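Local structure of CaaX farnesyltransferase alpha subunit Ram2 (Aspergillus fumigatus, 4L9P) at residues S198-R203 against R259-Y264. The protein probably forms, with the beta subunit Ram1, the heterodimeric enzyme that transfers farnesyl groups to the cysteine of CaaX proteins. The protein carries 1 engineered substitution. Numbering follows the deposited sequence.
Sequences SAWNHR and RSPWSY
W200 and Y264 join two nearly parallel helices of the prenyltransferase alpha-subunit solenoid, 197-208 and 259-272, whose local axes approach to 9.8 Å at 17°. The W200 indole lies between them, set by a first torsion that holds CG anti to the carbonyl carbon. Residues 260-264 line it. S260 CB sits 3.3 Å from W200 CD1 at the pyrrole end, and P261 CB lies over the face of the benzo ring, 4.0 Å from its centroid, in a CH-pi contact. Y264 meets the CE3-CZ3 side of that ring, its CG 3.5 Å from W200 CE3, in an oblique aromatic contact with the planes at 52°. Further on, the phenol tip meets the extended R203 chain, with Y264 OH 3.6 Å from R203 CG and the guanidinium turned 84° from the phenol ring. Here OE1 of E244, on helix 238-254, accepts the Y264 OH hydrogen bond and pairs with R203 NE in a salt bridge, while E187 pairs with R203 NH1. W200 NE1 bonds to V194 O. The helices thus meet largely through carbon-carbon packing, and the shared carboxylate of E244, probably ionised, ties the buried phenol and guanidinium together.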
ATOM      1  N   SER A 198       1.141 -15.422   3.706  1.00  2.80           N
ATOM      2  CA  SER A 198       2.098 -14.769   4.642  1.00  2.65           C
ATOM      3  C   SER A 198       3.095 -15.797   5.169  1.00  2.70           C
ATOM      4  O   SER A 198       4.304 -15.527   5.351  1.00  3.93           O
ATOM      5  CB  SER A 198       1.345 -14.192   5.850  1.00  2.88           C
ATOM      6  OG  SER A 198       0.379 -13.243   5.355  1.00  4.19           O
ATOM      7  N   ALA A 199       2.614 -17.025   5.387  1.00  2.52           N
ATOM      8  CA  ALA A 199       3.519 -18.086   5.862  1.00  3.22           C
ATOM      9  C   ALA A 199       4.522 -18.512   4.760  1.00  3.57           C
ATOM     10  O   ALA A 199       5.702 -18.772   5.046  1.00  5.11           O
ATOM     11  CB  ALA A 199       2.692 -19.256   6.390  1.00  4.23           C
ATOM     12  N   TRP A 200       4.043 -18.586   3.504  1.00  3.04           N
ATOM     13  CA  TRP A 200       4.955 -18.863   2.395  1.00  4.15           C
ATOM     14  C   TRP A 200       6.015 -17.774   2.277  1.00  4.19           C
ATOM     15  O   TRP A 200       7.183 -18.083   2.034  1.00  4.34           O
ATOM     16  CB  TRP A 200       4.187 -18.980   1.069  1.00  4.48           C
ATOM     17  CG  TRP A 200       3.452 -20.271   0.948  1.00  3.89           C
ATOM     18  CD1 TRP A 200       2.098 -20.477   1.165  1.00  4.91           C
ATOM     19  CD2 TRP A 200       4.013 -21.548   0.575  1.00  5.06           C
ATOM     20  NE1 TRP A 200       1.792 -21.812   0.929  1.00  4.90           N
ATOM     21  CE2 TRP A 200       2.950 -22.489   0.586  1.00  5.40           C
ATOM     22  CE3 TRP A 200       5.314 -21.981   0.262  1.00  5.63           C
ATOM     23  CZ2 TRP A 200       3.145 -23.857   0.285  1.00  6.05           C
ATOM     24  CZ3 TRP A 200       5.501 -23.353  -0.054  1.00  6.66           C
ATOM     25  CH2 TRP A 200       4.418 -24.250  -0.070  1.00  6.15           C
ATOM     26  N   ASN A 201       5.620 -16.500   2.449  1.00  3.04           N
ATOM     27  CA  ASN A 201       6.581 -15.420   2.341  1.00  2.92           C
ATOM     28  C   ASN A 201       7.663 -15.520   3.417  1.00  3.27           C
ATOM     29  O   ASN A 201       8.843 -15.273   3.151  1.00  4.39           O
ATOM     30  CB  ASN A 201       5.817 -14.066   2.357  1.00  4.11           C
ATOM     31  CG  ASN A 201       6.776 -12.899   2.272  1.00  3.88           C
ATOM     32  OD1 ASN A 201       7.306 -12.617   1.187  1.00  5.42           O
ATOM     33  ND2 ASN A 201       7.129 -12.296   3.422  1.00  4.23           N
ATOM     34  N   HIS A 202       7.224 -15.846   4.640  1.00  3.33           N
ATOM     35  CA  HIS A 202       8.212 -15.992   5.741  1.00  3.82           C
ATOM     36  C   HIS A 202       9.079 -17.198   5.449  1.00  4.18           C
ATOM     37  O   HIS A 202      10.302 -17.164   5.721  1.00  4.54           O
ATOM     38  CB  HIS A 202       7.453 -16.166   7.048  1.00  4.33           C
ATOM     39  CG  HIS A 202       8.337 -16.018   8.264  1.00  4.32           C
ATOM     40  ND1 HIS A 202       8.792 -14.781   8.669  1.00  5.82           N
ATOM     41  CD2 HIS A 202       8.804 -16.923   9.167  1.00  4.85           C
ATOM     42  CE1 HIS A 202       9.523 -14.930   9.755  1.00  6.85           C
ATOM     43  NE2 HIS A 202       9.562 -16.221  10.059  1.00  5.50           N
ATOM     44  N   ARG A 203       8.533 -18.260   4.854  1.00  3.57           N
ATOM     45  CA  ARG A 203       9.355 -19.454   4.504  1.00  4.23           C
ATOM     46  C   ARG A 203      10.475 -19.039   3.542  1.00  5.35           C
ATOM     47  O   ARG A 203      11.617 -19.491   3.686  1.00  6.07           O
ATOM     48  CB  ARG A 203       8.496 -20.538   3.832  1.00  5.58           C
ATOM     49  CG  ARG A 203       9.295 -21.871   3.725  1.00  6.36           C
ATOM     50  CD  ARG A 203       8.429 -22.954   2.975  1.00  7.75           C
ATOM     51  NE  ARG A 203       9.225 -24.168   3.000  1.00  9.43           N
ATOM     52  CZ  ARG A 203       9.126 -25.135   3.903  1.00 10.44           C
ATOM     53  NH1 ARG A 203       8.141 -25.135   4.828  1.00 11.01           N
ATOM     54  NH2 ARG A 203      10.031 -26.117   3.875  1.00 11.67           N
ATOM     55  N   ARG A 259      -2.277 -20.364  -5.547  1.00  6.51           N
ATOM     56  CA  ARG A 259      -1.156 -19.670  -6.183  0.57  6.92           C
ATOM     57  C   ARG A 259       0.128 -19.725  -5.360  1.00  6.71           C
ATOM     58  O   ARG A 259       1.213 -19.773  -5.913  1.00  7.31           O
ATOM     59  CB  ARG A 259      -1.541 -18.212  -6.439  0.57  8.74           C
ATOM     60  CG  ARG A 259      -0.426 -17.348  -7.013  0.57 11.31           C
ATOM     61  CD  ARG A 259      -0.995 -15.966  -7.269  0.57 13.22           C
ATOM     62  NE  ARG A 259      -2.197 -16.026  -8.136  0.57 15.63           N
ATOM     63  CZ  ARG A 259      -2.205 -16.145  -9.460  0.57 14.65           C
ATOM     64  NH1 ARG A 259      -1.052 -16.142 -10.161  0.57 15.64           N
ATOM     65  NH2 ARG A 259      -3.384 -16.177 -10.093  0.57 12.46           N
ATOM     66  N   SER A 260      -0.003 -19.663  -4.030  1.00  5.98           N
ATOM     67  CA  SER A 260       1.184 -19.394  -3.184  1.00  6.04           C
ATOM     68  C   SER A 260       2.380 -20.334  -3.398  1.00  6.50           C
ATOM     69  O   SER A 260       3.475 -19.847  -3.574  1.00  6.60           O
ATOM     70  CB  SER A 260       0.796 -19.353  -1.692  1.00  6.39           C
ATOM     71  OG  SER A 260      -0.102 -18.258  -1.449  1.00  5.79           O
ATOM     72  N   PRO A 261       2.171 -21.675  -3.384  1.00  7.07           N
ATOM     73  CA  PRO A 261       3.338 -22.564  -3.581  1.00  6.92           C
ATOM     74  C   PRO A 261       3.896 -22.486  -5.004  1.00  7.39           C
ATOM     75  O   PRO A 261       5.078 -22.725  -5.161  1.00  7.90           O
ATOM     76  CB  PRO A 261       2.784 -23.983  -3.327  1.00  6.81           C
ATOM     77  CG  PRO A 261       1.264 -23.860  -3.579  1.00  7.05           C
ATOM     78  CD  PRO A 261       0.970 -22.451  -2.984  1.00  6.97           C
ATOM     79  N   TRP A 262       3.069 -22.176  -6.003  1.00  6.88           N
ATOM     80  CA  TRP A 262       3.593 -22.013  -7.366  1.00  6.90           C
ATOM     81  C   TRP A 262       4.505 -20.794  -7.406  1.00  7.24           C
ATOM     82  O   TRP A 262       5.589 -20.826  -8.017  1.00  7.90           O
ATOM     83  CB  TRP A 262       2.462 -21.846  -8.383  1.00  7.70           C
ATOM     84  CG  TRP A 262       1.657 -23.099  -8.604  1.00  8.65           C
ATOM     85  CD1 TRP A 262       0.456 -23.396  -8.042  1.00  8.71           C
ATOM     86  CD2 TRP A 262       1.942 -24.151  -9.532  1.00  8.92           C
ATOM     87  NE1 TRP A 262      -0.032 -24.603  -8.543  1.00  9.14           N
ATOM     88  CE2 TRP A 262       0.876 -25.091  -9.445  1.00  9.02           C
ATOM     89  CE3 TRP A 262       3.009 -24.412 -10.422  1.00  9.88           C
ATOM     90  CZ2 TRP A 262       0.830 -26.263 -10.251  1.00  9.53           C
ATOM     91  CZ3 TRP A 262       2.983 -25.611 -11.191  1.00 11.15           C
ATOM     92  CH2 TRP A 262       1.881 -26.488 -11.117  1.00 10.91           C
ATOM     93  N   SER A 263       4.076 -19.696  -6.775  1.00  6.51           N
ATOM     94  CA  SER A 263       4.907 -18.487  -6.742  1.00  6.70           C
ATOM     95  C   SER A 263       6.177 -18.759  -5.929  1.00  6.44           C
ATOM     96  O   SER A 263       7.252 -18.298  -6.286  1.00  7.23           O
ATOM     97  CB  SER A 263       4.130 -17.329  -6.142  1.00  8.51           C
ATOM     98  OG  SER A 263       2.982 -17.051  -6.962  1.00 11.05           O
ATOM     99  N   TYR A 264       6.055 -19.485  -4.831  1.00  6.79           N
ATOM    100  CA  TYR A 264       7.240 -19.802  -4.017  1.00  7.01           C
ATOM    101  C   TYR A 264       8.227 -20.612  -4.878  1.00  7.31           C
ATOM    102  O   TYR A 264       9.435 -20.305  -4.924  1.00  7.59           O
ATOM    103  CB  TYR A 264       6.785 -20.589  -2.793  1.00  7.22           C
ATOM    104  CG  TYR A 264       7.902 -20.970  -1.881  1.00  6.64           C
ATOM    105  CD1 TYR A 264       8.430 -20.011  -0.994  1.00  7.97           C
ATOM    106  CD2 TYR A 264       8.460 -22.252  -1.899  1.00  8.02           C
ATOM    107  CE1 TYR A 264       9.477 -20.346  -0.157  1.00  7.97           C
ATOM    108  CE2 TYR A 264       9.533 -22.615  -1.050  1.00  7.52           C
ATOM    109  CZ  TYR A 264      10.031 -21.648  -0.191  1.00  7.76           C
ATOM    110  OH  TYR A 264      11.091 -21.937   0.655  1.00  9.21           O
TER